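Local atomic coordinates of crispr-associated protein Cas5, dvulg subtype (Xanthomonas oryzae pv. oryzae, PDB entry 3VZI), a protein that probably cleaves CRISPR RNA precursors as a Cas5d endoribonuclease of the microbial CRISPR immune system, and probably binds nucleic acid through an RRM-like fold. Residues Ser29-Thr34 against Lys62-Glu67; Lys48-Trp53 against Phe122-Lys127; Asp56-Leu61 against Val114-Ala119; Gly188-Asp193 against Arg203-Arg208. All coordinates share one frame; numbering follows the deposited sequence.

Interaction 1. Residues Ser29-Thr34 against Lys62-Glu67; sequences SYDIIT and KPICFE
The Phe-66 ring meets residues 29-31 largely with its rim: Tyr-30 O and Asp-31 OD1 lie at the edge near the ring plane, and Ser-29 CB sits in plane, 4.0 Å from Phe-66 CE1. Ser-29 O reaches the same CE1 obliquely, at 3.4 Å. The Asp-31 carboxylate is turned 67° from the ring, its OD1 3.7 Å from Phe-66 CZ. Here a loop of the RRM-like protein, running from strand 27-28 to helix 35-45, packs beside the approach to strand 66-69. Both of those strands pair with strand 108-112, whose Thr-109 and Leu-111 also touch the Phe-66 side chain. The two segments share no hydrogen bond. Two oxygens, Tyr-30 O and Asp-31 OD1, instead lie toward the C-H rim of the phenyl group, which is consistent with a weakly favourable electrostatic contact.

The loop has its own polar ties. Ser-29 OG stands anti to its backbone N (chi1 -174°), which swings it onto an in-plane lone pair of Tyr-30 O at 2.7 Å; the same OG is also hydrogen-bonded to Phe-18 N. At the far end Thr-34 is the N-cap of helix 35-45, its OG1 bonded to Ala-37 N.

Ile-64 supplies the rest of the contact, crossing Asp-31 at about a right angle. Its CG1 lies 3.7 Å from Asp-31 O, while the CG2 branch turns to the carboxylate, 4.0 Å from Asp-31 OD2. Beyond that, methyl meets methyl: Ile-64 CD1 approaches Ile-32 CG2 at 4.2 Å.

Interaction 2. Residues Lys48-Trp53 against Phe122-Lys127; sequences KPAIRW and FEMTDK
Residues 51-53 and 122-124 run antiparallel, their strand axes 4.5 Å apart, with Arg-52 and Glu-123 as the hydrogen-bonded pair in the main sheet of the RRM-like fold. That pair is flanked by non-hydrogen-bonded pairs, Ile-51 with Met-124 and Trp-53 with Phe-122. These four residues share one face, where helix 134-146 packs on Ile-51 and Phe-122 and helix 35-45 on Trp-53.

Phe-122 and Trp-53 form a T-shaped stack: the Phe-122 edge, led by CD1, points at the face of the indole six-membered ring, centroids 5.4 Å apart and planes at 78°. Trp-53 NE1 is held by His-46 O. At the CD2 side of the phenyl ring, Ile-51 CG2 comes within 3.6 Å of Phe-122 CD2, obliquely. Met-124 SD lies at the edge of the same ring, in its plane.

Arg-52 and Glu-123 project from the opposite face, and Arg-52 makes a cation-pi contact with Phe-196. A type I turn, Lys-48 to Ile-51, closes the end. There Ala-50 O accepts from Thr-125 N at 2.9 Å. Thr-125 OG1 donates to Pro-49 O at 2.7 Å while accepting from Lys-127 N in an ST turn.

Interaction 3. Residues Asp56-Leu61 against Val114-Ala119; sequences DSIQVL and VGYIIA
Ala-119 O receives two backbone donors, Asp-56 N at 2.8 Å and Ser-57 N at 3.1 Å, both lying in its carbonyl plane. Two residues facing one make this a classic beta bulge, within an otherwise regular antiparallel pairing. Ala-119 N returns a bond to Ser-57 O, arriving nearly along the C=O axis. Two residues on, Gln-59 and Ile-117 exchange N-H and C=O in both directions; the Ile-117 N-H lands on a lone pair of Gln-59 O at 3.0 Å. Leu-61 N closes the row on Gly-115 O at 2.8 Å. Among the side chains, Asp-56 OD2 is hydrogen-bonded to His-121 ND1, and Gln-59 NE2 makes a weak bond to Asp-211 O.

Side chains meet on both faces. Ile-58 and Val-60 lie alongside Tyr-116, pointing the same way, and each sets its CG2 4.1 Å from Tyr-116 CD1. On the opposite face Ser-57, Gln-59, Ile-117 and Ala-119 project together, with Gln-59 CB 3.8 Å from Ile-117 CB. Leu-61 crosses Ile-117 at a slant, its CD1 3.9 Å from Ile-117 CG1.

The two strands are inner members of the five-stranded antiparallel sheet. Asp-56, Ile-58 and Val-60 bond outward to Val-216, Val-214 and Gly-212, along and beside strand 213-215, while Val-114 and Tyr-116 bond to Gly-13 and Val-11 of strand 7-13. Phe-18 and Ile-33 touch the Tyr-116 side chain, Ile-33 coming from the loop that leads into helix 35-45.

Interaction 4. Residues Gly188-Asp193 against Arg203-Arg208; sequences GWMLHD and RFFRAR
Trp-189 and Arg-206 face each other as a non-hydrogen-bonded pair in the antiparallel beta hairpin of strands 184-194 and 202-210, whose axes cross here at 129°. The backbone bonds alternate with such pairs. Met-190 and Phe-205 exchange two, each 2.9 Å between N and O; Ala-207 N gives one to Gly-188 O from above its carbonyl plane, and His-192 N donates almost straight to Arg-203 O.

Ring contacts differ on the two faces. Over the indole of Trp-189 stands the aliphatic part of Arg-206, a CH-pi contact with CB 4.2 Å from the centroid of the six-membered ring and 10° off its normal. The Arg-206 guanidinium is turned well out of the indole plane, and its NH1 forms a salt bridge with Asp-186. On the other side, His-192 presents the CD2 edge of its ring to the face of Phe-205, an offset T-shaped pair with centroids 5.2 Å apart and planes at 88°. His-192 NE2 is bonded to Pro-217 O, which helps fix the ring's rotation.

Apolar packing continues beside Phe-205. Met-190 lies alongside it, pointing the same way, with CG 3.7 Å from Phe-205 CE2; the sulfur makes an oblique Met-aromatic contact, and SD also touches Ala-207 CB at 3.5 Å.

The chemistry divides the hairpin: Met-190, Phe-205 and Ala-207 form a buried apolar patch on one face, while exposed Trp-189 and Arg-206 lie on the other, where a CH-pi contact and a salt bridge operate next to solvent.

Interactions 2 and 3 lie at two places along the same strand pair, 51-60 with 114-124, their centres 22 Å apart, and interaction 3 is nested inside the chain loop closed by interaction 2. Interaction 1 joins the sheet to the hairpin. Its Ile-33 packs on Ile-58 and Ile-118 of interaction 3, the two interactions' centres 12 Å apart, with Ile-33 CG2 3.7 Å from Ile-58 CG2. Its Tyr-30 packs on Met-190 of interaction 4, and Tyr-30 OH probably hydrogen-bonds weakly to Leu-191 N at 3.1 Å. Interactions 3 and 4 do not touch, so residues 29-34 bridge them. Interaction 2 lies farthest out, its centre 30 Å from that of interaction 1, though its nearest atoms come within about 6 Å of interaction 4.

Interaction 1. Residues Ser29-Thr34 against Lys62-Glu67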
# COMPACT_ATOMS: atom_id res chain seq x y z
N SER A 29 -7.94 -7.01 -1.70
CA SER A 29 -7.22 -5.78 -1.99
C SER A 29 -8.03 -4.68 -2.64
O SER A 29 -8.84 -4.93 -3.55
CB SER A 29 -6.06 -6.04 -2.91
OG SER A 29 -5.30 -4.85 -3.04
N TYR A 30 -7.80 -3.46 -2.18
CA TYR A 30 -8.15 -2.26 -2.95
C TYR A 30 -7.54 -2.33 -4.34
O TYR A 30 -6.51 -2.99 -4.52
CB TYR A 30 -7.59 -1.03 -2.26
CG TYR A 30 -8.40 -0.52 -1.10
CD1 TYR A 30 -9.75 -0.18 -1.27
CD2 TYR A 30 -7.82 -0.36 0.18
CE1 TYR A 30 -10.50 0.31 -0.22
CE2 TYR A 30 -8.55 0.16 1.23
CZ TYR A 30 -9.89 0.49 1.02
OH TYR A 30 -10.66 0.99 2.04
N ASP A 31 -8.15 -1.64 -5.30
CA ASP A 31 -7.69 -1.65 -6.70
C ASP A 31 -6.31 -1.06 -6.88
O ASP A 31 -5.64 -1.40 -7.86
CB ASP A 31 -8.64 -0.84 -7.58
CG ASP A 31 -9.94 -1.55 -7.87
OD1 ASP A 31 -10.47 -2.25 -6.97
OD2 ASP A 31 -10.47 -1.37 -9.00
N ILE A 32 -5.91 -0.13 -6.01
CA ILE A 32 -4.59 0.50 -6.10
C ILE A 32 -3.99 0.72 -4.71
O ILE A 32 -4.73 0.73 -3.71
CB ILE A 32 -4.65 1.86 -6.84
CG1 ILE A 32 -5.42 2.90 -5.99
CG2 ILE A 32 -5.25 1.69 -8.22
CD1 ILE A 32 -5.20 4.35 -6.40
N ILE A 33 -2.67 0.92 -4.63
CA ILE A 33 -2.03 1.31 -3.36
C ILE A 33 -2.77 2.50 -2.75
O ILE A 33 -3.19 3.44 -3.47
CB ILE A 33 -0.52 1.65 -3.56
CG1 ILE A 33 0.23 1.82 -2.21
CG2 ILE A 33 -0.35 2.82 -4.54
CD1 ILE A 33 1.72 2.14 -2.33
N THR A 34 -2.98 2.42 -1.43
CA THR A 34 -3.55 3.49 -0.63
C THR A 34 -2.48 4.50 -0.29
O THR A 34 -1.26 4.15 -0.30
CB THR A 34 -4.05 2.93 0.71
OG1 THR A 34 -2.94 2.37 1.44
CG2 THR A 34 -5.15 1.88 0.52
N LYS A 62 0.52 -0.18 -14.11
CA LYS A 62 0.06 -1.43 -14.74
C LYS A 62 -1.42 -1.72 -14.56
O LYS A 62 -2.03 -1.23 -13.62
CB LYS A 62 0.95 -2.59 -14.29
CG LYS A 62 2.34 -2.55 -14.96
CD LYS A 62 3.40 -3.33 -14.23
CE LYS A 62 3.54 -4.73 -14.82
NZ LYS A 62 4.84 -5.34 -14.41
N PRO A 63 -2.03 -2.47 -15.50
CA PRO A 63 -3.48 -2.77 -15.39
C PRO A 63 -3.85 -3.46 -14.09
O PRO A 63 -3.11 -4.31 -13.59
CB PRO A 63 -3.75 -3.71 -16.55
CG PRO A 63 -2.72 -3.36 -17.55
CD PRO A 63 -1.48 -2.95 -16.79
N ILE A 64 -5.01 -3.09 -13.58
CA ILE A 64 -5.57 -3.64 -12.36
C ILE A 64 -6.09 -5.05 -12.60
O ILE A 64 -7.12 -5.19 -13.23
CB ILE A 64 -6.68 -2.70 -11.90
CG1 ILE A 64 -6.05 -1.36 -11.50
CG2 ILE A 64 -7.41 -3.28 -10.71
CD1 ILE A 64 -6.98 -0.17 -11.58
N CYS A 65 -5.37 -6.07 -12.12
CA CYS A 65 -5.80 -7.48 -12.23
C CYS A 65 -5.74 -8.14 -10.87
O CYS A 65 -4.83 -7.88 -10.10
CB CYS A 65 -4.89 -8.29 -13.15
SG CYS A 65 -4.12 -7.39 -14.49
N PHE A 66 -6.67 -9.06 -10.61
CA PHE A 66 -6.73 -9.70 -9.31
C PHE A 66 -6.43 -11.17 -9.46
O PHE A 66 -6.35 -11.67 -10.57
CB PHE A 66 -8.11 -9.47 -8.65
CG PHE A 66 -8.29 -8.07 -8.13
CD1 PHE A 66 -7.75 -7.70 -6.89
CD2 PHE A 66 -8.93 -7.11 -8.90
CE1 PHE A 66 -7.88 -6.40 -6.41
CE2 PHE A 66 -9.05 -5.80 -8.42
CZ PHE A 66 -8.53 -5.44 -7.18
N GLU A 67 -6.26 -11.86 -8.34
CA GLU A 67 -5.95 -13.28 -8.33
C GLU A 67 -6.38 -13.84 -6.99
O GLU A 67 -6.09 -13.24 -5.95
CB GLU A 67 -4.45 -13.48 -8.53
CG GLU A 67 -4.03 -14.84 -9.05
CD GLU A 67 -2.52 -14.96 -9.19
OE1 GLU A 67 -1.83 -13.98 -8.84
OE2 GLU A 67 -2.02 -16.02 -9.63

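Interaction 2. Residues Lys48-Trp53 against Phe122-Lys127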
# COMPACT_ATOMS: atom_id res chain seq x y z
N LYS A 48 11.91 9.83 10.72
CA LYS A 48 12.33 10.28 12.04
C LYS A 48 11.22 11.16 12.56
O LYS A 48 10.46 11.73 11.76
CB LYS A 48 13.64 11.09 11.96
CG LYS A 48 14.92 10.27 11.94
CD LYS A 48 14.96 9.29 13.09
CE LYS A 48 16.24 8.48 13.13
NZ LYS A 48 17.24 9.07 14.06
N PRO A 49 11.09 11.29 13.90
CA PRO A 49 10.02 12.17 14.41
C PRO A 49 10.05 13.57 13.78
O PRO A 49 8.98 14.16 13.57
CB PRO A 49 10.32 12.21 15.92
CG PRO A 49 10.96 10.89 16.21
CD PRO A 49 11.77 10.54 14.99
N ALA A 50 11.25 14.08 13.46
CA ALA A 50 11.45 15.40 12.80
C ALA A 50 10.66 15.61 11.52
O ALA A 50 10.53 16.76 11.04
CB ALA A 50 12.92 15.59 12.48
N ILE A 51 10.19 14.51 10.91
CA ILE A 51 9.64 14.64 9.57
C ILE A 51 8.31 13.94 9.43
O ILE A 51 7.98 13.02 10.21
CB ILE A 51 10.64 14.29 8.41
CG1 ILE A 51 11.08 12.83 8.42
CG2 ILE A 51 11.87 15.22 8.42
CD1 ILE A 51 11.51 12.37 7.05
N ARG A 52 7.53 14.42 8.46
CA ARG A 52 6.20 13.93 8.19
C ARG A 52 6.11 13.76 6.69
O ARG A 52 6.14 14.73 5.93
CB ARG A 52 5.14 14.92 8.69
CG ARG A 52 3.72 14.39 8.63
CD ARG A 52 2.66 15.49 8.63
NE ARG A 52 1.36 14.92 9.00
CZ ARG A 52 0.20 15.59 9.10
NH1 ARG A 52 0.15 16.89 8.83
NH2 ARG A 52 -0.92 14.96 9.46
N TRP A 53 6.01 12.52 6.25
CA TRP A 53 5.81 12.25 4.83
C TRP A 53 4.42 12.53 4.42
O TRP A 53 3.48 12.02 5.03
CB TRP A 53 6.09 10.80 4.55
CG TRP A 53 7.55 10.57 4.36
CD1 TRP A 53 8.40 9.92 5.20
CD2 TRP A 53 8.37 11.03 3.25
NE1 TRP A 53 9.67 9.91 4.69
CE2 TRP A 53 9.71 10.57 3.52
CE3 TRP A 53 8.12 11.75 2.09
CZ2 TRP A 53 10.76 10.83 2.67
CZ3 TRP A 53 9.19 12.00 1.23
CH2 TRP A 53 10.47 11.55 1.52
N PHE A 122 8.09 15.66 2.36
CA PHE A 122 7.88 15.75 3.81
C PHE A 122 7.83 17.18 4.30
O PHE A 122 8.41 18.08 3.68
CB PHE A 122 8.93 14.98 4.61
CG PHE A 122 10.36 15.43 4.36
CD1 PHE A 122 11.13 14.81 3.38
CD2 PHE A 122 10.93 16.42 5.16
CE1 PHE A 122 12.44 15.20 3.18
CE2 PHE A 122 12.24 16.81 4.96
CZ PHE A 122 12.99 16.20 3.96
N GLU A 123 7.14 17.37 5.42
CA GLU A 123 7.15 18.63 6.14
C GLU A 123 7.87 18.38 7.47
O GLU A 123 7.71 17.31 8.07
CB GLU A 123 5.71 19.15 6.37
CG GLU A 123 5.02 19.66 5.10
CD GLU A 123 3.47 19.60 5.15
OE1 GLU A 123 2.85 19.01 4.24
OE2 GLU A 123 2.87 20.17 6.10
N MET A 124 8.68 19.36 7.89
CA MET A 124 9.30 19.37 9.22
C MET A 124 8.23 19.47 10.29
O MET A 124 7.29 20.24 10.15
CB MET A 124 10.24 20.58 9.39
CG MET A 124 11.39 20.64 8.39
SD MET A 124 12.22 19.06 8.17
CE MET A 124 12.99 18.90 9.78
N THR A 125 8.40 18.69 11.37
CA THR A 125 7.43 18.64 12.47
C THR A 125 7.90 19.50 13.65
O THR A 125 9.02 20.02 13.64
CB THR A 125 7.16 17.19 12.94
OG1 THR A 125 8.26 16.71 13.72
CG2 THR A 125 6.94 16.27 11.77
N ASP A 126 7.04 19.65 14.66
CA ASP A 126 7.43 20.35 15.89
C ASP A 126 8.44 19.52 16.74
O ASP A 126 9.05 20.03 17.69
CB ASP A 126 6.19 20.71 16.71
CG ASP A 126 5.48 19.49 17.26
OD1 ASP A 126 4.41 19.68 17.88
OD2 ASP A 126 5.99 18.35 17.10
N LYS A 127 8.60 18.26 16.37
CA LYS A 127 9.62 17.41 16.97
C LYS A 127 11.02 17.63 16.39
O LYS A 127 11.96 16.93 16.77
CB LYS A 127 9.22 15.93 16.89
CG LYS A 127 8.48 15.43 18.12
CD LYS A 127 7.06 14.95 17.83
CE LYS A 127 6.14 15.09 19.04
NZ LYS A 127 6.86 15.08 20.35

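Interaction 3. Residues Asp56-Leu61 against Val114-Ala119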
# COMPACT_ATOMS: atom_id res chain seq x y z
N ASP A 56 1.37 13.08 -2.27
CA ASP A 56 0.66 14.05 -3.10
C ASP A 56 -0.09 13.37 -4.24
O ASP A 56 -1.21 13.78 -4.60
CB ASP A 56 1.64 15.03 -3.71
CG ASP A 56 2.60 15.64 -2.68
OD1 ASP A 56 2.13 16.30 -1.75
OD2 ASP A 56 3.83 15.47 -2.80
N SER A 57 0.53 12.36 -4.85
CA SER A 57 -0.13 11.62 -5.94
C SER A 57 0.47 10.25 -6.19
O SER A 57 1.62 10.00 -5.87
CB SER A 57 -0.14 12.43 -7.21
OG SER A 57 1.05 12.22 -7.92
N ILE A 58 -0.34 9.36 -6.75
CA ILE A 58 0.07 8.00 -7.10
C ILE A 58 -0.18 7.84 -8.60
O ILE A 58 -1.22 8.24 -9.09
CB ILE A 58 -0.82 6.99 -6.36
CG1 ILE A 58 -0.48 6.98 -4.87
CG2 ILE A 58 -0.72 5.59 -6.98
CD1 ILE A 58 -1.72 6.83 -4.01
N GLN A 59 0.76 7.26 -9.32
CA GLN A 59 0.60 6.99 -10.75
C GLN A 59 0.53 5.49 -10.89
O GLN A 59 1.44 4.80 -10.47
CB GLN A 59 1.81 7.50 -11.51
CG GLN A 59 1.80 7.21 -12.99
CD GLN A 59 1.13 8.30 -13.78
OE1 GLN A 59 1.39 9.50 -13.57
NE2 GLN A 59 0.25 7.90 -14.70
N VAL A 60 -0.57 4.97 -11.41
CA VAL A 60 -0.67 3.52 -11.60
C VAL A 60 0.00 3.21 -12.94
O VAL A 60 -0.32 3.81 -13.98
CB VAL A 60 -2.15 3.09 -11.53
CG1 VAL A 60 -2.37 1.58 -11.66
CG2 VAL A 60 -2.74 3.63 -10.24
N LEU A 61 0.98 2.32 -12.91
CA LEU A 61 1.66 1.97 -14.13
C LEU A 61 1.08 0.78 -14.85
O LEU A 61 1.12 0.75 -16.09
CB LEU A 61 3.14 1.82 -13.93
CG LEU A 61 3.88 3.10 -13.49
CD1 LEU A 61 5.27 2.71 -13.04
CD2 LEU A 61 3.97 4.21 -14.53
N VAL A 114 1.97 -5.41 -10.10
CA VAL A 114 1.72 -3.97 -9.96
C VAL A 114 2.98 -3.13 -10.07
O VAL A 114 4.10 -3.66 -9.95
CB VAL A 114 1.03 -3.62 -8.63
CG1 VAL A 114 -0.24 -4.45 -8.46
CG2 VAL A 114 2.01 -3.74 -7.46
N GLY A 115 2.79 -1.82 -10.29
CA GLY A 115 3.88 -0.83 -10.24
C GLY A 115 3.34 0.59 -10.18
O GLY A 115 2.56 1.00 -11.03
N TYR A 116 3.73 1.36 -9.18
CA TYR A 116 3.26 2.72 -9.10
C TYR A 116 4.44 3.65 -9.05
O TYR A 116 5.56 3.20 -8.78
CB TYR A 116 2.41 2.92 -7.85
CG TYR A 116 1.48 1.78 -7.57
CD1 TYR A 116 0.19 1.77 -8.08
CD2 TYR A 116 1.89 0.71 -6.80
CE1 TYR A 116 -0.67 0.72 -7.84
CE2 TYR A 116 1.04 -0.34 -6.54
CZ TYR A 116 -0.23 -0.33 -7.06
OH TYR A 116 -1.07 -1.39 -6.82
N ILE A 117 4.19 4.95 -9.29
CA ILE A 117 5.16 6.01 -9.00
C ILE A 117 4.61 6.85 -7.85
O ILE A 117 3.56 7.41 -7.97
CB ILE A 117 5.37 6.92 -10.22
CG1 ILE A 117 6.04 6.13 -11.37
CG2 ILE A 117 6.16 8.17 -9.85
CD1 ILE A 117 6.36 6.98 -12.58
N ILE A 118 5.29 6.92 -6.71
CA ILE A 118 4.74 7.69 -5.60
C ILE A 118 5.33 9.09 -5.65
O ILE A 118 6.55 9.25 -5.72
CB ILE A 118 5.12 7.05 -4.25
CG1 ILE A 118 4.98 5.52 -4.29
CG2 ILE A 118 4.40 7.72 -3.08
CD1 ILE A 118 3.85 4.93 -3.50
N ALA A 119 4.49 10.12 -5.63
CA ALA A 119 5.00 11.50 -5.57
C ALA A 119 4.64 12.05 -4.21
O ALA A 119 3.45 12.19 -3.90
CB ALA A 119 4.39 12.36 -6.64

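Interaction 4. Residues Gly188-Asp193 against Arg203-Arg208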
# COMPACT_ATOMS: atom_id res chain seq x y z
N GLY A 188 -13.78 5.17 -6.74
CA GLY A 188 -14.70 5.21 -5.63
C GLY A 188 -13.94 5.32 -4.33
O GLY A 188 -12.74 5.62 -4.30
N TRP A 189 -14.66 5.06 -3.25
CA TRP A 189 -14.17 5.27 -1.92
C TRP A 189 -13.12 4.29 -1.53
O TRP A 189 -13.23 3.06 -1.83
CB TRP A 189 -15.30 5.23 -0.94
CG TRP A 189 -16.18 6.44 -0.98
CD1 TRP A 189 -17.43 6.53 -1.54
CD2 TRP A 189 -15.92 7.77 -0.41
NE1 TRP A 189 -17.96 7.78 -1.36
CE2 TRP A 189 -17.12 8.57 -0.69
CE3 TRP A 189 -14.86 8.35 0.27
CZ2 TRP A 189 -17.24 9.90 -0.29
CZ3 TRP A 189 -15.00 9.70 0.67
CH2 TRP A 189 -16.16 10.45 0.39
N MET A 190 -12.11 4.82 -0.84
CA MET A 190 -11.01 4.02 -0.36
C MET A 190 -10.30 4.68 0.82
O MET A 190 -10.43 5.91 1.04
CB MET A 190 -10.03 3.73 -1.51
CG MET A 190 -9.20 4.89 -1.98
SD MET A 190 -8.20 4.35 -3.38
CE MET A 190 -6.96 3.37 -2.51
N LEU A 191 -9.59 3.85 1.59
CA LEU A 191 -8.82 4.32 2.72
C LEU A 191 -7.85 5.38 2.26
O LEU A 191 -7.15 5.20 1.29
CB LEU A 191 -8.02 3.18 3.33
CG LEU A 191 -7.08 3.56 4.47
CD1 LEU A 191 -7.84 3.74 5.79
CD2 LEU A 191 -5.99 2.51 4.57
N HIS A 192 -7.84 6.51 2.95
CA HIS A 192 -6.94 7.61 2.62
C HIS A 192 -5.71 7.39 3.42
O HIS A 192 -4.65 7.14 2.88
CB HIS A 192 -7.57 8.95 2.98
CG HIS A 192 -6.71 10.14 2.65
ND1 HIS A 192 -5.93 10.75 3.57
CD2 HIS A 192 -6.50 10.82 1.44
CE1 HIS A 192 -5.26 11.76 2.99
NE2 HIS A 192 -5.61 11.80 1.68
N ASP A 193 -5.85 7.47 4.73
CA ASP A 193 -4.76 7.30 5.66
C ASP A 193 -5.37 7.32 7.05
O ASP A 193 -6.53 7.63 7.24
CB ASP A 193 -3.73 8.42 5.51
CG ASP A 193 -2.35 8.03 6.02
OD1 ASP A 193 -1.39 8.80 5.75
OD2 ASP A 193 -2.21 6.98 6.68
N ARG A 203 -9.40 7.07 7.77
CA ARG A 203 -10.17 8.03 6.99
C ARG A 203 -10.24 7.61 5.51
O ARG A 203 -9.40 6.81 5.03
CB ARG A 203 -9.58 9.44 7.12
CG ARG A 203 -9.91 10.15 8.42
CD ARG A 203 -8.67 10.89 8.89
NE ARG A 203 -8.95 12.16 9.57
CZ ARG A 203 -9.15 12.30 10.88
NH1 ARG A 203 -9.14 11.25 11.70
NH2 ARG A 203 -9.37 13.51 11.38
N PHE A 204 -11.23 8.13 4.79
CA PHE A 204 -11.43 7.73 3.41
C PHE A 204 -11.62 8.92 2.48
O PHE A 204 -12.06 9.99 2.89
CB PHE A 204 -12.63 6.78 3.30
CG PHE A 204 -12.58 5.60 4.24
CD1 PHE A 204 -12.17 4.35 3.78
CD2 PHE A 204 -12.94 5.74 5.59
CE1 PHE A 204 -12.11 3.27 4.66
CE2 PHE A 204 -12.89 4.66 6.46
CZ PHE A 204 -12.47 3.43 6.00
N PHE A 205 -11.29 8.70 1.22
CA PHE A 205 -11.54 9.64 0.17
C PHE A 205 -12.03 8.88 -1.08
O PHE A 205 -11.82 7.65 -1.20
CB PHE A 205 -10.26 10.44 -0.10
CG PHE A 205 -9.23 9.73 -0.96
CD1 PHE A 205 -8.96 10.18 -2.28
CD2 PHE A 205 -8.47 8.68 -0.46
CE1 PHE A 205 -7.97 9.57 -3.07
CE2 PHE A 205 -7.50 8.07 -1.25
CZ PHE A 205 -7.25 8.50 -2.57
N ARG A 206 -12.72 9.60 -1.98
CA ARG A 206 -13.11 9.03 -3.27
C ARG A 206 -11.96 9.22 -4.24
O ARG A 206 -11.62 10.32 -4.57
CB ARG A 206 -14.39 9.67 -3.80
CG ARG A 206 -15.00 8.88 -4.94
CD ARG A 206 -16.52 8.92 -4.87
NE ARG A 206 -17.11 8.05 -5.88
CZ ARG A 206 -18.34 7.53 -5.84
NH1 ARG A 206 -18.73 6.74 -6.83
NH2 ARG A 206 -19.19 7.77 -4.83
N ALA A 207 -11.37 8.13 -4.69
CA ALA A 207 -10.19 8.22 -5.55
C ALA A 207 -10.70 8.41 -6.96
O ALA A 207 -11.70 7.77 -7.33
CB ALA A 207 -9.32 6.98 -5.43
N ARG A 208 -10.05 9.31 -7.71
CA ARG A 208 -10.32 9.48 -9.13
C ARG A 208 -9.00 9.41 -9.89
O ARG A 208 -7.96 9.93 -9.44
CB ARG A 208 -11.09 10.78 -9.43
CG ARG A 208 -11.29 11.01 -10.93
CD ARG A 208 -12.06 12.29 -11.27
NE ARG A 208 -11.33 13.49 -10.83
CZ ARG A 208 -10.88 14.45 -11.63
NH1 ARG A 208 -11.10 14.42 -12.95
NH2 ARG A 208 -10.20 15.48 -11.10